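Long-range contact in beta chain (Acipenser persicus, PDB 6IYH), which probably carries oxygen as the haem-binding beta subunit of a four-chain sturgeon haemoglobin: residues Val19-Val28 with Val59-Asp68. Sequence-based numbering, arbitrary orientation. Where two conformers were deposited one is given.
Sequences VESVGAQALV and VHAHGKTVLD. With HEM (protoporphyrin IX containing Fe), chain D.
Gly23 and Gly63 meet back to back where the two helices cross, their CA atoms 4.1 Å apart. The axes of segments 19-28 and 59-68 come within 6.9 Å of each other, at 109°. Each glycine turns a CA-H onto the other's carbonyl, Gly23 CA lying 3.3 Å from Gly63 O, and a CB on either residue would run into the facing backbone. Leu67 lies over one side of this crossing, its CD2 pressed to 3.4 Å from Gly23 CA, tighter than ordinary carbon contact, while its CD1 touches Val22 CG1, the two side chains standing roughly perpendicular. Val19 and Leu67 point past one another, CB against CB, and Trp14 of helix 4-14 touches both. Beyond the glycines, Leu27 has CG swung opposite its own backbone N (chi1 -174°), which sends CD2 under helix 57-75, 3.6 Å from Val59 O and against the edge of the His62 ring, in its plane. Val59 CG1 fits between Leu27 CD2 and Val28 CG2. On the outer side Glu20 and Lys64 reach out alongside each other in the same direction, both chains extended, CG of Glu20 lying along CD and CE of Lys64, and Lys64 NZ gives a 2.6 Å salt bridge to Glu20 OE2, reached from the anti side and 32° out of the carboxylate plane. An alanine in place of Lys64 would remove the ammonium group and the chain beside Glu20 CG, and is likely to leave the carboxylate without its charged mate and freer to turn. A water bridges Glu20 O and His60 O. The close glycine pair is the B/E helix crossing of the globin fold; His62, on the E helix, occupies the distal position, its NE2 2.7 Å from the water bound to the haem iron.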
# COMPACT_ATOMS: atom_id res chain seq x y z
N VAL B 19 -17.46 -2.26 23.71
CA VAL B 19 -17.51 -2.28 22.22
C VAL B 19 -18.19 -1.03 21.68
O VAL B 19 -17.89 -0.58 20.56
CB VAL B 19 -18.21 -3.54 21.66
CG1 VAL B 19 -17.43 -4.80 21.97
CG2 VAL B 19 -19.62 -3.73 22.23
N GLU B 20 -19.03 -0.38 22.47
CA GLU B 20 -19.65 0.89 22.06
C GLU B 20 -18.64 2.05 22.01
O GLU B 20 -18.50 2.77 21.00
CB GLU B 20 -20.75 1.28 23.05
CG GLU B 20 -21.96 0.42 22.89
CD GLU B 20 -23.03 0.65 23.94
OE1 GLU B 20 -23.11 1.77 24.49
OE2 GLU B 20 -23.74 -0.30 24.21
N SER B 21 -17.88 2.18 23.08
CA SER B 21 -16.91 3.20 23.17
C SER B 21 -15.72 2.99 22.23
O SER B 21 -15.37 3.89 21.48
CB SER B 21 -16.46 3.33 24.59
OG SER B 21 -15.43 4.29 24.74
N VAL B 22 -15.11 1.83 22.27
CA VAL B 22 -13.98 1.54 21.40
C VAL B 22 -14.42 1.53 19.94
O VAL B 22 -13.75 2.06 19.09
CB VAL B 22 -13.32 0.19 21.78
CG1 VAL B 22 -12.35 -0.37 20.74
CG2 VAL B 22 -12.67 0.40 23.15
N GLY B 23 -15.57 0.98 19.65
CA GLY B 23 -16.04 0.88 18.26
C GLY B 23 -16.39 2.26 17.72
O GLY B 23 -15.96 2.59 16.61
N ALA B 24 -17.09 3.09 18.49
CA ALA B 24 -17.37 4.46 18.07
C ALA B 24 -16.05 5.22 17.83
O ALA B 24 -15.87 5.95 16.81
CB ALA B 24 -18.22 5.21 19.08
N GLN B 25 -15.13 5.13 18.80
CA GLN B 25 -13.82 5.87 18.69
C GLN B 25 -13.04 5.45 17.46
O GLN B 25 -12.47 6.34 16.77
CB GLN B 25 -12.96 5.73 19.90
CG GLN B 25 -13.58 6.40 21.08
CD GLN B 25 -12.79 6.22 22.36
OE1 GLN B 25 -11.53 6.14 22.34
NE2 GLN B 25 -13.50 6.34 23.50
N ALA B 26 -12.99 4.14 17.17
CA ALA B 26 -12.30 3.65 16.05
C ALA B 26 -12.92 4.12 14.72
O ALA B 26 -12.16 4.59 13.79
CB ALA B 26 -12.22 2.09 16.07
N LEU B 27 -14.25 4.06 14.62
CA LEU B 27 -14.85 4.51 13.35
C LEU B 27 -14.76 6.03 13.19
O LEU B 27 -14.62 6.52 12.06
CB LEU B 27 -16.31 4.07 13.30
CG LEU B 27 -17.00 4.34 11.98
CD1 LEU B 27 -16.29 3.75 10.82
CD2 LEU B 27 -18.44 3.77 12.02
N VAL B 28 -14.87 6.80 14.29
CA VAL B 28 -14.68 8.22 14.24
C VAL B 28 -13.32 8.56 13.64
O VAL B 28 -13.20 9.42 12.74
CB VAL B 28 -14.85 8.90 15.60
CG1 VAL B 28 -14.45 10.34 15.53
CG2 VAL B 28 -16.30 8.78 16.01
N VAL B 59 -23.00 6.90 13.48
CA VAL B 59 -21.57 6.48 13.52
C VAL B 59 -21.30 5.62 14.75
O VAL B 59 -20.65 4.57 14.69
CB VAL B 59 -20.68 7.71 13.50
CG1 VAL B 59 -19.21 7.30 13.64
CG2 VAL B 59 -20.82 8.40 12.15
N HIS B 60 -21.75 6.10 15.90
CA HIS B 60 -21.60 5.34 17.12
C HIS B 60 -22.20 3.95 16.99
O HIS B 60 -21.54 2.94 17.37
CB HIS B 60 -22.20 6.02 18.30
CG HIS B 60 -21.73 7.43 18.49
ND1 HIS B 60 -22.51 8.37 19.11
CD2 HIS B 60 -20.64 8.10 18.03
CE1 HIS B 60 -21.88 9.53 19.12
NE2 HIS B 60 -20.71 9.37 18.52
N ALA B 61 -23.45 3.84 16.50
CA ALA B 61 -24.04 2.53 16.37
C ALA B 61 -23.27 1.60 15.43
O ALA B 61 -23.10 0.36 15.66
CB ALA B 61 -25.51 2.68 15.91
N HIS B 62 -22.81 2.16 14.33
CA HIS B 62 -22.08 1.36 13.38
C HIS B 62 -20.72 0.88 13.91
O HIS B 62 -20.30 -0.26 13.71
CB HIS B 62 -21.87 2.03 12.00
CG HIS B 62 -21.36 1.07 11.01
ND1 HIS B 62 -22.11 -0.03 10.63
CD2 HIS B 62 -20.13 0.92 10.42
CE1 HIS B 62 -21.37 -0.80 9.86
NE2 HIS B 62 -20.18 -0.23 9.69
N GLY B 63 -20.07 1.77 14.63
CA GLY B 63 -18.80 1.42 15.26
C GLY B 63 -19.01 0.23 16.23
O GLY B 63 -18.19 -0.68 16.29
N LYS B 64 -20.09 0.27 16.99
CA LYS B 64 -20.41 -0.91 17.84
C LYS B 64 -20.61 -2.18 17.02
O LYS B 64 -20.14 -3.24 17.37
CB LYS B 64 -21.65 -0.58 18.68
CG LYS B 64 -22.03 -1.62 19.71
CD LYS B 64 -23.38 -1.30 20.37
CE LYS B 64 -23.60 -2.34 21.46
NZ LYS B 64 -24.69 -1.98 22.41
N THR B 65 -21.35 -2.09 15.94
CA THR B 65 -21.55 -3.26 15.04
C THR B 65 -20.20 -3.85 14.58
O THR B 65 -20.01 -5.07 14.57
CB THR B 65 -22.47 -2.85 13.86
OG1 THR B 65 -23.78 -2.46 14.37
CG2 THR B 65 -22.62 -3.94 12.82
N VAL B 66 -19.27 -2.98 14.15
CA VAL B 66 -17.95 -3.42 13.72
C VAL B 66 -17.21 -4.14 14.86
O VAL B 66 -16.66 -5.20 14.66
CB VAL B 66 -17.11 -2.25 13.16
CG1 VAL B 66 -15.70 -2.72 12.86
CG2 VAL B 66 -17.74 -1.68 11.89
N LEU B 67 -17.22 -3.57 16.06
CA LEU B 67 -16.51 -4.15 17.17
C LEU B 67 -17.13 -5.50 17.61
O LEU B 67 -16.44 -6.41 17.92
CB LEU B 67 -16.33 -3.16 18.28
CG LEU B 67 -15.00 -2.44 18.29
CD1 LEU B 67 -13.96 -3.45 18.79
CD2 LEU B 67 -14.64 -1.90 16.90
N ASP B 68 -18.44 -5.61 17.52
CA ASP B 68 -19.11 -6.94 17.70
C ASP B 68 -18.66 -7.98 16.75
O ASP B 68 -18.42 -9.11 17.16
CB ASP B 68 -20.63 -6.78 17.69
CG ASP B 68 -21.13 -6.11 18.93
OD1 ASP B 68 -20.32 -5.92 19.84
OD2 ASP B 68 -22.35 -5.76 18.99
CHA HEM D . -21.17 -2.86 7.15
CHB HEM D . -17.81 -5.21 9.65
CHC HEM D . -14.45 -2.31 7.67
CHD HEM D . -17.84 -0.09 5.07
C1A HEM D . -20.51 -3.75 7.96
C2A HEM D . -21.19 -4.67 8.80
C3A HEM D . -20.27 -5.31 9.51
C4A HEM D . -19.00 -4.78 9.16
CMA HEM D . -20.52 -6.41 10.55
CAA HEM D . -22.68 -4.94 8.88
CBA HEM D . -23.03 -6.10 7.96
CGA HEM D . -24.50 -6.50 7.97
O1A HEM D . -25.39 -5.74 7.53
O2A HEM D . -24.85 -7.61 8.41
C1B HEM D . -16.57 -4.61 9.34
C2B HEM D . -15.31 -5.03 9.88
C3B HEM D . -14.39 -4.16 9.38
C4B HEM D . -15.08 -3.30 8.42
CMB HEM D . -15.00 -6.10 10.93
CAB HEM D . -12.93 -4.03 9.57
CBB HEM D . -12.27 -4.61 10.60
C1C HEM D . -15.03 -1.39 6.84
C2C HEM D . -14.40 -0.34 6.07
C3C HEM D . -15.38 0.28 5.32
C4C HEM D . -16.63 -0.45 5.56
CMC HEM D . -12.98 0.02 6.32
CAC HEM D . -15.32 1.47 4.44
CBC HEM D . -14.22 2.24 4.40
C1D HEM D . -19.05 -0.66 5.51
C2D HEM D . -20.33 -0.15 5.04
C3D HEM D . -21.28 -0.94 5.57
C4D HEM D . -20.52 -1.87 6.40
CMD HEM D . -20.54 0.98 4.03
CAD HEM D . -22.79 -0.82 5.43
CBD HEM D . -23.18 0.33 6.40
CGD HEM D . -24.65 0.68 6.50
O1D HEM D . -25.39 0.12 7.33
O2D HEM D . -25.10 1.59 5.81
NA HEM D . -19.20 -3.82 8.19
NB HEM D . -16.39 -3.64 8.41
NC HEM D . -16.37 -1.44 6.45
ND HEM D . -19.13 -1.73 6.33
FE HEM D . -17.81 -2.68 7.31
O HOH W 1 -21.28 3.09 20.08
O HOH W 2 -17.89 -1.21 8.78